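Local coordinates for CglIIR protein (Corynebacterium glutamicum, PDB 6F1S) that forms, with this C-terminal domain, part of the helicase-like H subunit of the CglI restriction endonuclease, a motor that probably hydrolyses NTPs, at residues A[30-35]-A[147-152]; A[55-60]-A[125-130]. One frame throughout, in Å; residues are numbered along the deposited sequence.

Interaction 1 (A[30-35]-A[147-152]); sequences KNVEAL and WSSDPI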
ATOM      1  N   LYS A  30       4.544 -11.169  -5.636  1.00 38.91           N
ATOM      2  CA  LYS A  30       5.471 -12.248  -5.971  1.00 43.70           C
ATOM      3  C   LYS A  30       5.133 -13.511  -5.184  1.00 41.94           C
ATOM      4  O   LYS A  30       4.911 -14.577  -5.760  1.00 42.44           O
ATOM      5  CB  LYS A  30       6.916 -11.822  -5.691  1.00 47.23           C
ATOM      6  CG  LYS A  30       7.377 -10.607  -6.483  1.00 48.12           C
ATOM      7  N   ASN A  31       5.090 -13.374  -3.864  1.00 39.68           N
ATOM      8  CA  ASN A  31       4.772 -14.485  -2.982  1.00 38.31           C
ATOM      9  C   ASN A  31       3.689 -14.069  -1.992  1.00 33.65           C
ATOM     10  O   ASN A  31       3.978 -13.482  -0.951  1.00 31.87           O
ATOM     11  CB  ASN A  31       6.027 -14.964  -2.246  1.00 40.11           C
ATOM     12  CG  ASN A  31       5.818 -16.287  -1.522  1.00 41.03           C
ATOM     13  OD1 ASN A  31       4.688 -16.715  -1.283  1.00 40.28           O
ATOM     14  ND2 ASN A  31       6.919 -16.938  -1.160  1.00 42.75           N
ATOM     15  N   VAL A  32       2.444 -14.389  -2.331  1.00 31.65           N
ATOM     16  CA  VAL A  32       1.281 -13.936  -1.579  1.00 30.10           C
ATOM     17  C   VAL A  32       1.320 -14.390  -0.124  1.00 30.80           C
ATOM     18  O   VAL A  32       1.179 -13.574   0.790  1.00 31.54           O
ATOM     19  CB  VAL A  32      -0.027 -14.437  -2.231  1.00 28.37           C
ATOM     20  CG1 VAL A  32      -1.225 -14.082  -1.369  1.00 26.68           C
ATOM     21  CG2 VAL A  32      -0.175 -13.851  -3.626  1.00 28.91           C
ATOM     22  N   GLU A  33       1.523 -15.685   0.087  1.00 30.31           N
ATOM     23  CA  GLU A  33       1.507 -16.243   1.432  1.00 30.01           C
ATOM     24  C   GLU A  33       2.610 -15.662   2.308  1.00 29.04           C
ATOM     25  O   GLU A  33       2.398 -15.425   3.495  1.00 28.98           O
ATOM     26  CB  GLU A  33       1.631 -17.767   1.384  1.00 31.26           C
ATOM     27  CG  GLU A  33       0.318 -18.477   1.103  1.00 32.84           C
ATOM     28  N   ALA A  34       3.780 -15.430   1.719  1.00 27.49           N
ATOM     29  CA  ALA A  34       4.924 -14.930   2.475  1.00 26.05           C
ATOM     30  C   ALA A  34       4.720 -13.485   2.892  1.00 25.19           C
ATOM     31  O   ALA A  34       5.019 -13.112   4.025  1.00 23.92           O
ATOM     32  CB  ALA A  34       6.207 -15.067   1.662  1.00 25.81           C
ATOM     33  N   LEU A  35       4.215 -12.668   1.974  1.00 22.42           N
ATOM     34  CA  LEU A  35       3.958 -11.273   2.296  1.00 23.20           C
ATOM     35  C   LEU A  35       2.805 -11.167   3.293  1.00 23.02           C
ATOM     36  O   LEU A  35       2.901 -10.441   4.281  1.00 23.47           O
ATOM     37  CB  LEU A  35       3.652 -10.466   1.036  1.00 23.40           C
ATOM     38  CG  LEU A  35       3.374  -8.988   1.327  1.00 23.28           C
ATOM     39  CD1 LEU A  35       4.611  -8.316   1.917  1.00 23.20           C
ATOM     40  CD2 LEU A  35       2.890  -8.266   0.081  1.00 22.39           C
ATOM     41  N   TRP A 147      -8.996  -8.962  -8.578  1.00 24.18           N
ATOM     42  CA  TRP A 147      -7.624  -8.711  -8.160  1.00 23.57           C
ATOM     43  C   TRP A 147      -6.773  -9.910  -8.572  1.00 24.32           C
ATOM     44  O   TRP A 147      -7.305 -10.989  -8.806  1.00 25.22           O
ATOM     45  CB  TRP A 147      -7.541  -8.465  -6.651  1.00 21.01           C
ATOM     46  CG  TRP A 147      -8.383  -7.309  -6.170  1.00 20.97           C
ATOM     47  CD1 TRP A 147      -9.635  -7.380  -5.628  1.00 20.01           C
ATOM     48  CD2 TRP A 147      -8.038  -5.913  -6.190  1.00 19.27           C
ATOM     49  NE1 TRP A 147     -10.089  -6.121  -5.309  1.00 18.23           N
ATOM     50  CE2 TRP A 147      -9.126  -5.202  -5.643  1.00 18.19           C
ATOM     51  CE3 TRP A 147      -6.912  -5.196  -6.614  1.00 18.69           C
ATOM     52  CZ2 TRP A 147      -9.124  -3.812  -5.508  1.00 18.86           C
ATOM     53  CZ3 TRP A 147      -6.913  -3.813  -6.482  1.00 18.92           C
ATOM     54  CH2 TRP A 147      -8.010  -3.138  -5.931  1.00 18.20           C
ATOM     55  N   SER A 148      -5.461  -9.722  -8.658  1.00 24.66           N
ATOM     56  CA  SER A 148      -4.576 -10.756  -9.189  1.00 26.23           C
ATOM     57  C   SER A 148      -4.466 -11.956  -8.258  1.00 27.73           C
ATOM     58  O   SER A 148      -4.011 -13.020  -8.665  1.00 29.08           O
ATOM     59  CB  SER A 148      -3.183 -10.184  -9.468  1.00 26.05           C
ATOM     60  OG  SER A 148      -2.577  -9.701  -8.280  1.00 26.78           O
ATOM     61  N   SER A 149      -4.882 -11.786  -7.008  1.00 27.97           N
ATOM     62  CA  SER A 149      -4.870 -12.891  -6.060  1.00 28.14           C
ATOM     63  C   SER A 149      -5.888 -12.699  -4.946  1.00 29.65           C
ATOM     64  O   SER A 149      -6.368 -11.592  -4.697  1.00 30.69           O
ATOM     65  CB  SER A 149      -3.474 -13.077  -5.456  1.00 28.10           C
ATOM     66  OG  SER A 149      -3.117 -11.981  -4.635  1.00 27.48           O
ATOM     67  N   ASP A 150      -6.215 -13.807  -4.292  1.00 31.22           N
ATOM     68  CA  ASP A 150      -7.087 -13.812  -3.136  1.00 30.78           C
ATOM     69  C   ASP A 150      -6.384 -14.600  -2.034  1.00 30.25           C
ATOM     70  O   ASP A 150      -6.191 -15.806  -2.162  1.00 30.13           O
ATOM     71  CB  ASP A 150      -8.449 -14.428  -3.479  1.00 32.15           C
ATOM     72  CG  ASP A 150      -9.423 -14.393  -2.309  1.00 33.28           C
ATOM     73  OD1 ASP A 150      -9.371 -13.439  -1.513  1.00 33.83           O
ATOM     74  OD2 ASP A 150     -10.244 -15.321  -2.177  1.00 35.39           O
ATOM     75  N   PRO A 151      -5.977 -13.919  -0.949  1.00 30.09           N
ATOM     76  CA  PRO A 151      -6.175 -12.490  -0.700  1.00 28.64           C
ATOM     77  C   PRO A 151      -5.183 -11.616  -1.455  1.00 26.40           C
ATOM     78  O   PRO A 151      -4.179 -12.118  -1.961  1.00 26.04           O
ATOM     79  CB  PRO A 151      -5.945 -12.372   0.803  1.00 29.31           C
ATOM     80  CG  PRO A 151      -4.889 -13.402   1.065  1.00 30.97           C
ATOM     81  CD  PRO A 151      -5.196 -14.555   0.129  1.00 30.59           C
ATOM     82  N   ILE A 152      -5.472 -10.322  -1.523  1.00 24.31           N
ATOM     83  CA  ILE A 152      -4.560  -9.355  -2.117  1.00 21.60           C
ATOM     84  C   ILE A 152      -4.265  -8.264  -1.090  1.00 19.95           C
ATOM     85  O   ILE A 152      -5.064  -8.020  -0.184  1.00 19.61           O
ATOM     86  CB  ILE A 152      -5.154  -8.729  -3.412  1.00 25.04           C
ATOM     87  CG1 ILE A 152      -4.087  -7.970  -4.208  1.00 25.53           C
ATOM     88  CG2 ILE A 152      -6.333  -7.809  -3.090  1.00 24.30           C
ATOM     89  CD1 ILE A 152      -3.027  -8.841  -4.817  1.00 25.16           C
TER

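Interaction 2 (A[55-60]-A[125-130]); sequences RAIITI and PLLILY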
ATOM      1  N   ARG A  55      14.167   1.467   5.165  1.00 31.70           N
ATOM      2  CA  ARG A  55      14.618   0.209   4.594  1.00 31.11           C
ATOM      3  C   ARG A  55      13.562  -0.893   4.718  1.00 29.24           C
ATOM      4  O   ARG A  55      13.453  -1.767   3.850  1.00 27.90           O
ATOM      5  CB  ARG A  55      15.921  -0.231   5.258  1.00 34.50           C
ATOM      6  CG  ARG A  55      16.450  -1.541   4.734  1.00 38.98           C
ATOM      7  CD  ARG A  55      17.691  -1.983   5.477  1.00 42.67           C
ATOM      8  NE  ARG A  55      18.111  -3.314   5.054  1.00 45.44           N
ATOM      9  CZ  ARG A  55      19.164  -3.954   5.549  1.00 48.24           C
ATOM     10  NH1 ARG A  55      19.911  -3.382   6.485  1.00 49.39           N
ATOM     11  NH2 ARG A  55      19.468  -5.166   5.106  1.00 50.02           N
ATOM     12  N   ALA A  56      12.777  -0.847   5.790  1.00 27.40           N
ATOM     13  CA  ALA A  56      11.766  -1.873   6.021  1.00 26.08           C
ATOM     14  C   ALA A  56      10.582  -1.670   5.086  1.00 25.70           C
ATOM     15  O   ALA A  56      10.008  -2.632   4.576  1.00 26.78           O
ATOM     16  CB  ALA A  56      11.313  -1.861   7.470  1.00 25.36           C
ATOM     17  N   ILE A  57      10.222  -0.408   4.874  1.00 24.34           N
ATOM     18  CA  ILE A  57       9.238  -0.029   3.869  1.00 25.99           C
ATOM     19  C   ILE A  57       9.636  -0.531   2.485  1.00 27.34           C
ATOM     20  O   ILE A  57       8.828  -1.155   1.788  1.00 26.83           O
ATOM     21  CB  ILE A  57       9.063   1.503   3.809  1.00 27.45           C
ATOM     22  CG1 ILE A  57       8.153   1.982   4.933  1.00 27.76           C
ATOM     23  CG2 ILE A  57       8.459   1.921   2.485  1.00 28.24           C
ATOM     24  CD1 ILE A  57       6.692   1.664   4.705  1.00 27.52           C
ATOM     25  N   ILE A  58      10.878  -0.244   2.090  1.00 27.78           N
ATOM     26  CA  ILE A  58      11.380  -0.639   0.776  1.00 28.01           C
ATOM     27  C   ILE A  58      11.215  -2.137   0.564  1.00 26.76           C
ATOM     28  O   ILE A  58      10.736  -2.586  -0.476  1.00 25.65           O
ATOM     29  CB  ILE A  58      12.868  -0.292   0.595  1.00 29.44           C
ATOM     30  CG1 ILE A  58      13.114   1.202   0.778  1.00 30.08           C
ATOM     31  CG2 ILE A  58      13.353  -0.752  -0.766  1.00 30.40           C
ATOM     32  CD1 ILE A  58      12.377   2.057  -0.194  1.00 32.21           C
ATOM     33  N   THR A  59      11.624  -2.895   1.575  1.00 26.07           N
ATOM     34  CA  THR A  59      11.587  -4.352   1.541  1.00 26.03           C
ATOM     35  C   THR A  59      10.176  -4.861   1.287  1.00 25.42           C
ATOM     36  O   THR A  59       9.975  -5.814   0.534  1.00 27.19           O
ATOM     37  CB  THR A  59      12.121  -4.943   2.863  1.00 26.11           C
ATOM     38  OG1 THR A  59      13.457  -4.474   3.087  1.00 26.98           O
ATOM     39  CG2 THR A  59      12.114  -6.465   2.823  1.00 25.47           C
ATOM     40  N   ILE A  60       9.205  -4.215   1.925  1.00 22.79           N
ATOM     41  CA  ILE A  60       7.799  -4.560   1.759  1.00 21.77           C
ATOM     42  C   ILE A  60       7.323  -4.207   0.353  1.00 22.28           C
ATOM     43  O   ILE A  60       6.641  -4.997  -0.301  1.00 23.82           O
ATOM     44  CB  ILE A  60       6.929  -3.839   2.808  1.00 19.90           C
ATOM     45  CG1 ILE A  60       7.170  -4.449   4.193  1.00 18.63           C
ATOM     46  CG2 ILE A  60       5.458  -3.890   2.428  1.00 18.00           C
ATOM     47  CD1 ILE A  60       6.598  -3.638   5.328  1.00 17.73           C
ATOM     48  N   PRO A 125       6.255  10.287   4.969  1.00 27.21           N
ATOM     49  CA  PRO A 125       5.888   9.485   3.799  1.00 24.11           C
ATOM     50  C   PRO A 125       4.913   8.406   4.252  1.00 22.31           C
ATOM     51  O   PRO A 125       5.164   7.766   5.272  1.00 24.05           O
ATOM     52  CB  PRO A 125       7.219   8.891   3.340  1.00 22.74           C
ATOM     53  CG  PRO A 125       8.250   9.824   3.869  1.00 23.64           C
ATOM     54  CD  PRO A 125       7.713  10.354   5.164  1.00 25.63           C
ATOM     55  N   LEU A 126       3.812   8.234   3.532  1.00 18.43           N
ATOM     56  CA  LEU A 126       2.724   7.398   4.010  1.00 18.12           C
ATOM     57  C   LEU A 126       2.472   6.193   3.105  1.00 16.73           C
ATOM     58  O   LEU A 126       2.323   6.336   1.893  1.00 15.96           O
ATOM     59  CB  LEU A 126       1.443   8.235   4.136  1.00 19.15           C
ATOM     60  CG  LEU A 126       0.194   7.507   4.626  1.00 20.79           C
ATOM     61  CD1 LEU A 126       0.401   6.969   6.033  1.00 19.27           C
ATOM     62  CD2 LEU A 126      -1.024   8.419   4.577  1.00 22.20           C
ATOM     63  N   LEU A 127       2.437   5.006   3.706  1.00 14.75           N
ATOM     64  CA  LEU A 127       2.027   3.790   3.004  1.00 12.43           C
ATOM     65  C   LEU A 127       0.786   3.199   3.665  1.00 13.44           C
ATOM     66  O   LEU A 127       0.802   2.846   4.847  1.00 14.11           O
ATOM     67  CB  LEU A 127       3.155   2.751   2.981  1.00 12.23           C
ATOM     68  CG  LEU A 127       2.826   1.359   2.408  1.00 13.66           C
ATOM     69  CD1 LEU A 127       2.563   1.415   0.907  1.00 11.83           C
ATOM     70  CD2 LEU A 127       3.914   0.327   2.723  1.00  8.87           C
ATOM     71  N   ILE A 128      -0.294   3.109   2.902  1.00 13.42           N
ATOM     72  CA  ILE A 128      -1.512   2.474   3.378  1.00 13.17           C
ATOM     73  C   ILE A 128      -1.710   1.160   2.630  1.00 13.99           C
ATOM     74  O   ILE A 128      -1.738   1.143   1.401  1.00 14.63           O
ATOM     75  CB  ILE A 128      -2.746   3.384   3.182  1.00 13.09           C
ATOM     76  CG1 ILE A 128      -2.535   4.731   3.887  1.00 12.46           C
ATOM     77  CG2 ILE A 128      -4.004   2.697   3.675  1.00  8.31           C
ATOM     78  CD1 ILE A 128      -3.728   5.689   3.773  1.00 12.98           C
ATOM     79  N   LEU A 129      -1.830   0.062   3.368  1.00 13.00           N
ATOM     80  CA  LEU A 129      -2.046  -1.244   2.752  1.00 13.89           C
ATOM     81  C   LEU A 129      -3.435  -1.787   3.095  1.00 14.07           C
ATOM     82  O   LEU A 129      -3.808  -1.883   4.262  1.00 13.21           O
ATOM     83  CB  LEU A 129      -0.955  -2.231   3.184  1.00 13.99           C
ATOM     84  CG  LEU A 129       0.430  -1.987   2.568  1.00 13.65           C
ATOM     85  CD1 LEU A 129       1.537  -2.745   3.300  1.00 14.05           C
ATOM     86  CD2 LEU A 129       0.435  -2.350   1.103  1.00 13.14           C
ATOM     87  N   TYR A 130      -4.200  -2.117   2.059  1.00 13.82           N
ATOM     88  CA  TYR A 130      -5.536  -2.678   2.223  1.00 14.49           C
ATOM     89  C   TYR A 130      -5.539  -4.162   1.887  1.00 15.36           C
ATOM     90  O   TYR A 130      -5.152  -4.551   0.780  1.00 15.63           O
ATOM     91  CB  TYR A 130      -6.554  -1.956   1.333  1.00 14.40           C
ATOM     92  CG  TYR A 130      -7.251  -0.771   1.969  1.00 15.36           C
ATOM     93  CD1 TYR A 130      -6.620  -0.002   2.932  1.00 15.90           C
ATOM     94  CD2 TYR A 130      -8.547  -0.421   1.596  1.00 15.39           C
ATOM     95  CE1 TYR A 130      -7.251   1.086   3.506  1.00 15.74           C
ATOM     96  CE2 TYR A 130      -9.187   0.660   2.170  1.00 15.60           C
ATOM     97  CZ  TYR A 130      -8.533   1.409   3.128  1.00 16.18           C
ATOM     98  OH  TYR A 130      -9.150   2.492   3.714  1.00 15.50           O
TER

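Interaction 1 (A[30-35]-A[147-152])
Val32 straddles the turn formed by Ser149 and Pro151, setting one methyl on each. Its CG2 lies 3.6 Å from Ser149 OG and also brushes the CB of that serine, while CG1 comes within 3.6 Å of the carbonyl oxygen Pro151 O. The fork is placed by the first torsion: at chi1 174° CG1 stands opposite the backbone N and CG2 opposite the carbonyl carbon, which sets CG2 by Ser149 and CG1 by Pro151 O, the line between the methyls running beside the OG...O bond. The proline ring itself is met more loosely, with Val32 CG1 and Pro151 CD 4.3 Å apart.

No hydrogen bond links the segments; the polar atoms under the valine are instead paired with each other. Ser149 OG donates to Pro151 O over 2.9 Å. It approaches from above the carbonyl plane, 36° out of it. The bond ties the two ends of a turn that contains a cis peptide before Pro151, and both of its atoms carry a methyl of Val32.

This valine is the close-packed part, and all three touching residues remain partly exposed. Away from it the contact opens to solvent: Asn31, Glu33 and Asp150 are exposed, and only 108 Å² is buried in all. Asp150 turns away and binds Gly134 N through OD1. On the helix side, Asn31 OD1 accepts a weak, 3.4 Å bond from Ala34 N, and Leu35 N bonds to Asn31 O.

Val32 is the first residue of helix 32-46, directly after the N-cap Asn31, and the geometry is that of an asparagine N-cap whose following residue rests an apolar side chain on a cis-proline turn leading into strand 152-158.

Interaction 2 (A[55-60]-A[125-130])
Ile57 pushes the end of its side chain into the flank of Leu127, its CD1 lying 3.7 Å from Leu127 CD2 and 4.1 Å from Leu127 CB. The isoleucine tip therefore fills the hollow between the leucine's backbone-near carbon and one of its methyls, and the two side chains slide past one another in opposite directions. With CG opposite the backbone N (chi1 174°), Leu127 runs along the strand toward Leu129, and its CD2 branch turns out to the helix.

One turn further along the helix, Ile60 offers a different bump. Its branch methyl CG2, rather than its longer arm, faces the sheet, 4.2 Å from Leu129 CD1, and the two side chains meet at a slant. The same methyl is 4.5 Å from Leu127 CD2, a looser approach, and so sits over the groove between the leucines.

Helix 54-61 here packs on one face of the mixed sheet, against strand 126-132, as in alpha/beta folds: the segment axes pass 11.1 Å apart and their N-to-C directions differ by 40°. Leu127 and Leu129, two residues apart, point to this helix, whereas Leu126, the first residue of the strand, points away.

Neighbouring elements pack round the four side chains: Leu80 of helix 73-86 and Ala92 touch Ile57, while Ile157 meets Leu127, and Leu96, Trp153 and Pro155 meet Leu129.

In the fold
Interaction 2 belongs to the core and interaction 1 to the surface: all four touching residues of 55-60/125-130 are buried, whereas none of the three in 30-35/147-152 is. Their centres lie 16 Å apart, and the segments of interaction 2 fall, in sequence, within the loop that interaction 1 closes. They hold different helices, 54-61 and 32-46, but the sheet connects them, since strand 126-132 of interaction 2 is paired with strand 152-158, into which 147-152 leads. The chemistry follows the location: interaction 2 is wholly aliphatic, mostly methyl on methyl, while interaction 1 sets aliphatic groups on an oxygen-rich turn.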